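Designed helical repeat protein (PDB 5CWQ) has no known natural function, being a synthetic protein designed computationally to stack eight helices into an all-helical repeat architecture. Local coordinates at residues 51-54 with 55-59; 103-106 with 107-111; 39-42 with 43-47; 120-123 with 124-128. All coordinates share one frame; numbering follows the deposited sequence.

Interaction 1: 51-54 with 55-59; sequences ARVA and CERGN
Asn-59 N donates to Ala-54 O at 3.2 Å, and the same oxygen receives a weak hydrogen bond from Gly-58 N at 2.8 Å. Together they make a Schellman-like end to helix 33-57: an i to i+5 bond, with a residue of positive phi, Gly-58 at 72°, just before its donor. Upstream, the ordinary i to i+4 pattern persists from Ala-51 O to Cys-55 N, from Arg-52 O to Glu-56 N and from Val-53 O to Arg-57 N.

Among the side chains, Val-53 and Arg-57 lie alongside each other and point the same way. Val-53 CG1 comes over one face of the guanidinium, 3.8 Å from Arg-57 NE and displaced toward the rim. This methyl is trans to the valine N (chi1 167°), which carries it along the helix toward the arginine. The charged end is secured by a salt bridge from Arg-57 NH1 to Glu-62.

The sulfur forms a third kind of contact. Cys-55 SG sits 3.2 Å from Ala-51 O, back over the preceding turn, and is covalently joined to Cys-113 in a disulfide.

Beyond the turn, Asn-59 is the N-cap of helix 60-86, its OD1 accepting from Glu-62 N. Val-53 and Arg-57 face helix 5-30, Ala-54 packs on helix 60-86, and Ala-51 lies against both helix 60-86 and helix 90-114.

Interaction 2: 103-106 with 107-111; sequences AVLA and LAEVA
Ala-108 N donates to Val-104 O at 2.9 Å, the shortest bond of an unbroken alpha-helical series within helix 90-114 of the designed repeat. Helices 33-57, 60-86, 117-144 and 147-171 all touch this turn. Ala-103 O, Leu-105 O and Ala-106 O each receive the amide four residues on in the same way, and the bond from Glu-109 N to Leu-105 O is the straightest, with an N-H...O angle of 165°.

The glutamate side chain then turns back over the carbonyl that its own amide engages. CG takes the position beside the backbone N (chi1 -68°), which brings Glu-109 CG to 3.2 Å from Leu-105 O. Beyond CG the chain is extended, and it crosses the leucine at a slant. Glu-109 OE2 lies 3.9 Å from Leu-105 CG, while Glu-109 OE1 rests 3.5 Å from Ala-106 CA. The carboxylate thus runs along the apolar surface of the turn before it. Its OE2 takes a weak hydrogen bond from Gln-48 and forms a long, weak ion pair with Arg-52.

Leu-107 swings back similarly, with Leu-107 CG 3.4 Å from Ala-103 O, and its side chain packs on Ser-67, Ala-70 and Gln-71 of helix 60-86. The small side chains probably allow close helix approach. Ala-108 meets Glu-166 and Val-167 of helix 147-171, and Ala-106 meets Val-47 of helix 33-57. At the end of the series Val-110 places one methyl beside its backbone N, where Val-110 CG2 comes within 3.3 Å of Ala-106 O.

Interaction 3: 39-42 with 43-47; sequences ALIE and EARAV
From Ala-39 to Glu-42 each carbonyl accepts the amide four residues on, Glu-43 N reaching Ala-39 O and Ala-44 N reaching Leu-40 O at 2.9 Å apiece in regular alpha-helical geometry. Two side-chain pairs, spaced differently along this turn, carry the rest of the contact.

Ile-41 and Arg-45, four residues apart, run side by side in the same direction. Ile-41 CG2 sits over the centre of one face of the guanidinium, 3.9 Å from Arg-45 CZ. That methyl is the branch trans to the isoleucine N, while CG1 lies beside the backbone N (chi1 -67°). The arginine CG also lies beside its own backbone N (chi1 -77°), which sets Arg-45 CG 3.4 Å from Ile-41 O; from there the chain runs extended to NE and lays the guanidinium alongside the isoleucine. One face of the charged group is therefore covered by an aliphatic methyl, and NH2 donates to a glycerol probably left from the crystallisation liquor.

This turn lies in helix 33-57 of the helical repeat, between helices 5-30, 60-86 and 90-114. Ile-41 packs on Leu-95 and Ala-99, and Ala-44 on Leu-102, all of helix 90-114.

Leu-40 and Glu-43, three apart, also point the same way. Leu-40 CD2 touches the carboxylate, 3.7 Å from Glu-43 OE2. Glu-43 is buried, and its OE2 is hydrogen-bonded to Ser-24 OG of helix 5-30. Glu-42 OE1 and Arg-45 NH1 are 5.4 Å apart, not in contact; Glu-42 OE2 forms a salt bridge with Arg-23.

Interaction 4: 120-123 with 124-128; sequences AERA and SEKAQ
Arg-122 lies alongside Lys-126, both side chains pointing the same way, so that two positive groups come together one turn apart. Arg-122 NH2 is 3.7 Å from Lys-126 NZ, and the ammonium approaches the guanidinium obliquely. A bend in each chain produces the meeting, at chi3 (62°) in the arginine and at chi4 (61°) in the lysine. This proximity would be expected to cost some electrostatic energy, though Arg-122 is exposed to solvent, which probably screens it. Nearer the backbone, Lys-126 CG lies 3.4 Å from Arg-122 O.

The acidic pair of the same turn is arranged differently. Glu-121 and Glu-125 cross at about a right angle, their carboxylate planes 86° apart, and Glu-125 OE2 stands 4.0 Å from Glu-121 CG. The carboxylates themselves stay farther apart, Glu-121 OE2 being 4.7 Å from Glu-125 OE2. Glu-121 is bent at chi2 and spends its OE1 in a salt bridge with Arg-171 of helix 147-171.

Beneath both pairs the backbone is regular, the shortest bond running from Ala-127 N to Ala-123 O at 2.8 Å. Ser-124 and Ala-127 face helix 147-171, both touching Leu-164, while Lys-126 drapes its chain over residues of helices 60-86 and 90-114. Exposed Arg-122 and Glu-125, set against the packed Ser-124 and Ala-127, with Lys-126 spanning the boundary, make this an amphipathic turn of helix 117-144, as expected in a stacked alpha-helical repeat.

How the interactions relate
Along the chain the order is interaction 3, then 1, then 2, then 4. Interactions 3 and 1 share helix 33-57, their centres 18 Å apart, and their segments adjoin in sequence. Interaction 2, on helix 90-114, links the set: it touches interaction 1 through Ala-51 and Val-110, interaction 3 through Val-47 and Ala-106, and interaction 4 through Val-104 and Ala-123. Its centre lies 12, 13 and 9 Å from theirs, respectively. Interaction 4, on the following helix 117-144, touches neither turn of helix 33-57. Consistent with a stacked helical repeat, neighbouring helices meet here through side chains of successive turns, and the Cys-55 to Cys-113 disulfide joins helices 33-57 and 90-114 covalently.

Interaction 1: 51-54 with 55-59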
# COMPACT_ATOMS: atom_id res chain seq x y z
N ALA A 51 -0.95 -12.18 -6.25
CA ALA A 51 0.34 -12.47 -5.64
C ALA A 51 0.18 -13.46 -4.48
O ALA A 51 0.97 -14.39 -4.34
CB ALA A 51 0.99 -11.19 -5.15
N ARG A 52 -0.85 -13.25 -3.67
CA ARG A 52 -1.09 -14.11 -2.52
C ARG A 52 -1.52 -15.51 -2.95
O ARG A 52 -1.18 -16.50 -2.30
CB ARG A 52 -2.15 -13.49 -1.60
CG ARG A 52 -1.61 -12.35 -0.75
CD ARG A 52 -2.68 -11.73 0.12
NE ARG A 52 -2.11 -11.06 1.28
CZ ARG A 52 -2.07 -11.57 2.51
NH1 ARG A 52 -2.58 -12.77 2.78
NH2 ARG A 52 -1.52 -10.87 3.49
N VAL A 53 -2.25 -15.60 -4.06
CA VAL A 53 -2.62 -16.89 -4.63
C VAL A 53 -1.37 -17.61 -5.11
O VAL A 53 -1.22 -18.82 -4.92
CB VAL A 53 -3.63 -16.73 -5.80
CG1 VAL A 53 -3.77 -18.03 -6.59
CG2 VAL A 53 -4.98 -16.28 -5.28
N ALA A 54 -0.47 -16.87 -5.76
CA ALA A 54 0.79 -17.43 -6.23
C ALA A 54 1.62 -17.94 -5.05
O ALA A 54 2.20 -19.02 -5.12
CB ALA A 54 1.57 -16.39 -7.02
N CYS A 55 1.66 -17.16 -3.98
CA CYS A 55 2.37 -17.53 -2.76
C CYS A 55 1.85 -18.84 -2.18
O CYS A 55 2.63 -19.67 -1.71
CB CYS A 55 2.26 -16.43 -1.71
SG CYS A 55 3.20 -14.92 -2.07
N GLU A 56 0.53 -19.02 -2.19
CA GLU A 56 -0.08 -20.21 -1.60
C GLU A 56 0.13 -21.44 -2.48
O GLU A 56 0.21 -22.56 -1.99
CB GLU A 56 -1.57 -19.98 -1.36
CG GLU A 56 -2.26 -21.15 -0.66
CD GLU A 56 -3.67 -20.81 -0.19
OE1 GLU A 56 -3.93 -19.63 0.12
OE2 GLU A 56 -4.51 -21.73 -0.14
N ARG A 57 0.23 -21.21 -3.79
CA ARG A 57 0.45 -22.30 -4.74
C ARG A 57 1.92 -22.64 -4.89
O ARG A 57 2.28 -23.74 -5.30
CB ARG A 57 -0.13 -21.93 -6.11
CG ARG A 57 -1.64 -21.91 -6.16
CD ARG A 57 -2.14 -21.47 -7.53
NE ARG A 57 -3.58 -21.66 -7.69
CZ ARG A 57 -4.29 -21.23 -8.73
NH1 ARG A 57 -3.69 -20.58 -9.72
NH2 ARG A 57 -5.59 -21.45 -8.78
N GLY A 58 2.79 -21.68 -4.55
CA GLY A 58 4.22 -21.86 -4.72
C GLY A 58 4.60 -21.82 -6.19
O GLY A 58 5.62 -22.38 -6.59
N ASN A 59 3.77 -21.16 -6.99
CA ASN A 59 4.02 -21.03 -8.42
C ASN A 59 4.80 -19.75 -8.73
O ASN A 59 4.26 -18.65 -8.67
CB ASN A 59 2.69 -21.03 -9.18
CG ASN A 59 2.87 -21.22 -10.67
OD1 ASN A 59 3.86 -20.78 -11.26
ND2 ASN A 59 1.91 -21.88 -11.30

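Interaction 2: 103-106 with 107-111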
# COMPACT_ATOMS: atom_id res chain seq x y z
N ALA A 103 0.82 -1.48 -4.64
CA ALA A 103 1.55 -2.18 -5.69
C ALA A 103 2.93 -2.62 -5.18
O ALA A 103 3.38 -3.72 -5.49
CB ALA A 103 1.70 -1.30 -6.91
N VAL A 104 3.58 -1.75 -4.42
CA VAL A 104 4.88 -2.06 -3.82
C VAL A 104 4.75 -3.22 -2.84
O VAL A 104 5.64 -4.07 -2.76
CB VAL A 104 5.48 -0.83 -3.09
CG1 VAL A 104 6.69 -1.22 -2.25
CG2 VAL A 104 5.88 0.24 -4.09
N LEU A 105 3.66 -3.24 -2.09
CA LEU A 105 3.43 -4.32 -1.13
C LEU A 105 3.30 -5.64 -1.88
O LEU A 105 3.82 -6.67 -1.44
CB LEU A 105 2.17 -4.05 -0.30
CG LEU A 105 1.81 -5.11 0.74
CD1 LEU A 105 2.91 -5.27 1.77
CD2 LEU A 105 0.50 -4.77 1.42
N ALA A 106 2.62 -5.60 -3.02
CA ALA A 106 2.48 -6.78 -3.86
C ALA A 106 3.85 -7.23 -4.36
O ALA A 106 4.15 -8.43 -4.37
CB ALA A 106 1.55 -6.50 -5.03
N LEU A 107 4.69 -6.28 -4.75
CA LEU A 107 6.04 -6.59 -5.21
C LEU A 107 6.86 -7.23 -4.09
O LEU A 107 7.66 -8.14 -4.34
CB LEU A 107 6.75 -5.33 -5.71
CG LEU A 107 6.24 -4.72 -7.02
CD1 LEU A 107 6.91 -3.38 -7.27
CD2 LEU A 107 6.48 -5.65 -8.19
N ALA A 108 6.67 -6.75 -2.87
CA ALA A 108 7.38 -7.29 -1.71
C ALA A 108 6.96 -8.74 -1.45
O ALA A 108 7.80 -9.61 -1.24
CB ALA A 108 7.12 -6.43 -0.49
N GLU A 109 5.65 -8.98 -1.47
CA GLU A 109 5.10 -10.31 -1.27
C GLU A 109 5.66 -11.32 -2.27
O GLU A 109 6.05 -12.42 -1.91
CB GLU A 109 3.57 -10.28 -1.36
CG GLU A 109 2.89 -9.51 -0.22
CD GLU A 109 1.44 -9.14 -0.52
OE1 GLU A 109 1.05 -9.11 -1.71
OE2 GLU A 109 0.68 -8.88 0.44
N VAL A 110 5.70 -10.92 -3.54
CA VAL A 110 6.23 -11.80 -4.58
C VAL A 110 7.72 -12.05 -4.35
O VAL A 110 8.19 -13.18 -4.46
CB VAL A 110 6.03 -11.21 -6.00
CG1 VAL A 110 6.75 -12.05 -7.05
CG2 VAL A 110 4.55 -11.12 -6.32
N ALA A 111 8.45 -10.99 -4.02
CA ALA A 111 9.89 -11.10 -3.80
C ALA A 111 10.19 -12.09 -2.69
O ALA A 111 11.06 -12.96 -2.84
CB ALA A 111 10.47 -9.74 -3.47

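Interaction 3: 39-42 with 43-47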
# COMPACT_ATOMS: atom_id res chain seq x y z
N ALA A 39 -9.43 3.72 -9.62
CA ALA A 39 -9.41 2.49 -10.40
C ALA A 39 -8.07 1.78 -10.25
O ALA A 39 -8.01 0.55 -10.21
CB ALA A 39 -9.68 2.80 -11.87
N LEU A 40 -6.99 2.55 -10.15
CA LEU A 40 -5.65 1.99 -10.00
C LEU A 40 -5.48 1.35 -8.63
O LEU A 40 -4.74 0.38 -8.48
CB LEU A 40 -4.59 3.07 -10.23
CG LEU A 40 -4.45 3.57 -11.67
CD1 LEU A 40 -3.48 4.74 -11.75
CD2 LEU A 40 -4.02 2.46 -12.62
N ILE A 41 -6.16 1.90 -7.62
CA ILE A 41 -6.18 1.28 -6.30
C ILE A 41 -6.85 -0.09 -6.39
O ILE A 41 -6.41 -1.05 -5.76
CB ILE A 41 -6.93 2.15 -5.27
CG1 ILE A 41 -6.15 3.44 -5.00
CG2 ILE A 41 -7.14 1.39 -3.95
CD1 ILE A 41 -6.91 4.46 -4.19
N GLU A 42 -7.92 -0.17 -7.18
CA GLU A 42 -8.64 -1.43 -7.36
C GLU A 42 -7.77 -2.44 -8.10
O GLU A 42 -7.78 -3.63 -7.78
CB GLU A 42 -9.95 -1.19 -8.10
CG GLU A 42 -10.94 -0.33 -7.33
CD GLU A 42 -12.11 0.13 -8.18
OE1 GLU A 42 -12.77 1.12 -7.79
OE2 GLU A 42 -12.37 -0.49 -9.23
N GLU A 43 -7.04 -1.97 -9.10
CA GLU A 43 -6.10 -2.82 -9.82
C GLU A 43 -5.06 -3.39 -8.86
O GLU A 43 -4.79 -4.59 -8.87
CB GLU A 43 -5.40 -2.06 -10.95
CG GLU A 43 -6.31 -1.71 -12.11
CD GLU A 43 -5.56 -1.06 -13.26
OE1 GLU A 43 -4.36 -1.35 -13.43
OE2 GLU A 43 -6.18 -0.26 -14.00
N ALA A 44 -4.51 -2.52 -8.02
CA ALA A 44 -3.49 -2.92 -7.05
C ALA A 44 -4.04 -3.96 -6.07
O ALA A 44 -3.33 -4.89 -5.69
CB ALA A 44 -2.98 -1.69 -6.30
N ARG A 45 -5.29 -3.79 -5.66
CA ARG A 45 -5.95 -4.76 -4.79
C ARG A 45 -6.03 -6.13 -5.46
O ARG A 45 -5.75 -7.15 -4.84
CB ARG A 45 -7.36 -4.29 -4.43
CG ARG A 45 -7.41 -3.20 -3.37
CD ARG A 45 -8.78 -2.55 -3.30
NE ARG A 45 -8.88 -1.58 -2.22
CZ ARG A 45 -9.84 -0.67 -2.11
NH1 ARG A 45 -10.80 -0.59 -3.04
NH2 ARG A 45 -9.85 0.17 -1.09
N ALA A 46 -6.43 -6.13 -6.73
CA ALA A 46 -6.55 -7.35 -7.50
C ALA A 46 -5.19 -8.02 -7.68
O ALA A 46 -5.07 -9.24 -7.57
CB ALA A 46 -7.18 -7.06 -8.86
N VAL A 47 -4.17 -7.21 -7.94
CA VAL A 47 -2.82 -7.72 -8.14
C VAL A 47 -2.27 -8.31 -6.85
O VAL A 47 -1.57 -9.32 -6.87
CB VAL A 47 -1.87 -6.61 -8.66
CG1 VAL A 47 -0.42 -7.07 -8.63
CG2 VAL A 47 -2.25 -6.22 -10.08

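Interaction 4: 120-123 with 124-128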
# COMPACT_ATOMS: atom_id res chain seq x y z
N ALA A 120 13.63 -8.31 -3.39
CA ALA A 120 12.97 -7.88 -2.16
C ALA A 120 13.52 -6.53 -1.70
O ALA A 120 12.77 -5.70 -1.18
CB ALA A 120 13.14 -8.92 -1.07
N GLU A 121 14.82 -6.32 -1.89
CA GLU A 121 15.45 -5.08 -1.47
C GLU A 121 15.00 -3.92 -2.34
O GLU A 121 14.82 -2.80 -1.86
CB GLU A 121 16.98 -5.21 -1.51
CG GLU A 121 17.72 -4.07 -0.82
CD GLU A 121 17.40 -3.97 0.66
OE1 GLU A 121 16.92 -4.96 1.25
OE2 GLU A 121 17.62 -2.88 1.24
N ARG A 122 14.81 -4.18 -3.63
CA ARG A 122 14.30 -3.16 -4.55
C ARG A 122 12.90 -2.72 -4.13
O ARG A 122 12.57 -1.54 -4.21
CB ARG A 122 14.28 -3.68 -5.99
CG ARG A 122 15.65 -3.78 -6.63
CD ARG A 122 15.55 -4.01 -8.13
NE ARG A 122 14.87 -2.92 -8.82
CZ ARG A 122 14.76 -2.81 -10.14
NH1 ARG A 122 15.30 -3.72 -10.94
NH2 ARG A 122 14.12 -1.77 -10.66
N ALA A 123 12.09 -3.68 -3.69
CA ALA A 123 10.75 -3.38 -3.21
C ALA A 123 10.82 -2.53 -1.94
O ALA A 123 9.99 -1.64 -1.74
CB ALA A 123 9.98 -4.66 -2.95
N SER A 124 11.81 -2.80 -1.10
CA SER A 124 11.99 -2.06 0.14
C SER A 124 12.39 -0.62 -0.15
O SER A 124 11.97 0.30 0.54
CB SER A 124 13.04 -2.74 1.02
OG SER A 124 13.09 -2.15 2.30
N GLU A 125 13.20 -0.44 -1.19
CA GLU A 125 13.62 0.89 -1.62
C GLU A 125 12.43 1.67 -2.16
O GLU A 125 12.29 2.87 -1.89
CB GLU A 125 14.71 0.78 -2.68
CG GLU A 125 16.03 0.23 -2.15
CD GLU A 125 16.98 -0.20 -3.24
OE1 GLU A 125 16.63 -0.08 -4.43
OE2 GLU A 125 18.10 -0.66 -2.91
N LYS A 126 11.57 1.00 -2.92
CA LYS A 126 10.35 1.62 -3.43
C LYS A 126 9.40 1.97 -2.29
O LYS A 126 8.75 3.02 -2.31
CB LYS A 126 9.65 0.69 -4.43
CG LYS A 126 10.39 0.54 -5.76
CD LYS A 126 9.61 -0.35 -6.71
CE LYS A 126 10.29 -0.45 -8.07
NZ LYS A 126 11.66 -1.03 -7.96
N ALA A 127 9.33 1.09 -1.30
CA ALA A 127 8.48 1.32 -0.13
C ALA A 127 8.98 2.51 0.67
O ALA A 127 8.19 3.31 1.18
CB ALA A 127 8.45 0.08 0.75
N GLN A 128 10.30 2.63 0.79
CA GLN A 128 10.89 3.76 1.50
C GLN A 128 10.60 5.06 0.75
O GLN A 128 10.32 6.09 1.37
CB GLN A 128 12.40 3.56 1.66
CG GLN A 128 13.10 4.66 2.46
CD GLN A 128 12.57 4.77 3.88
OE1 GLN A 128 12.21 3.77 4.51
NE2 GLN A 128 12.53 5.99 4.40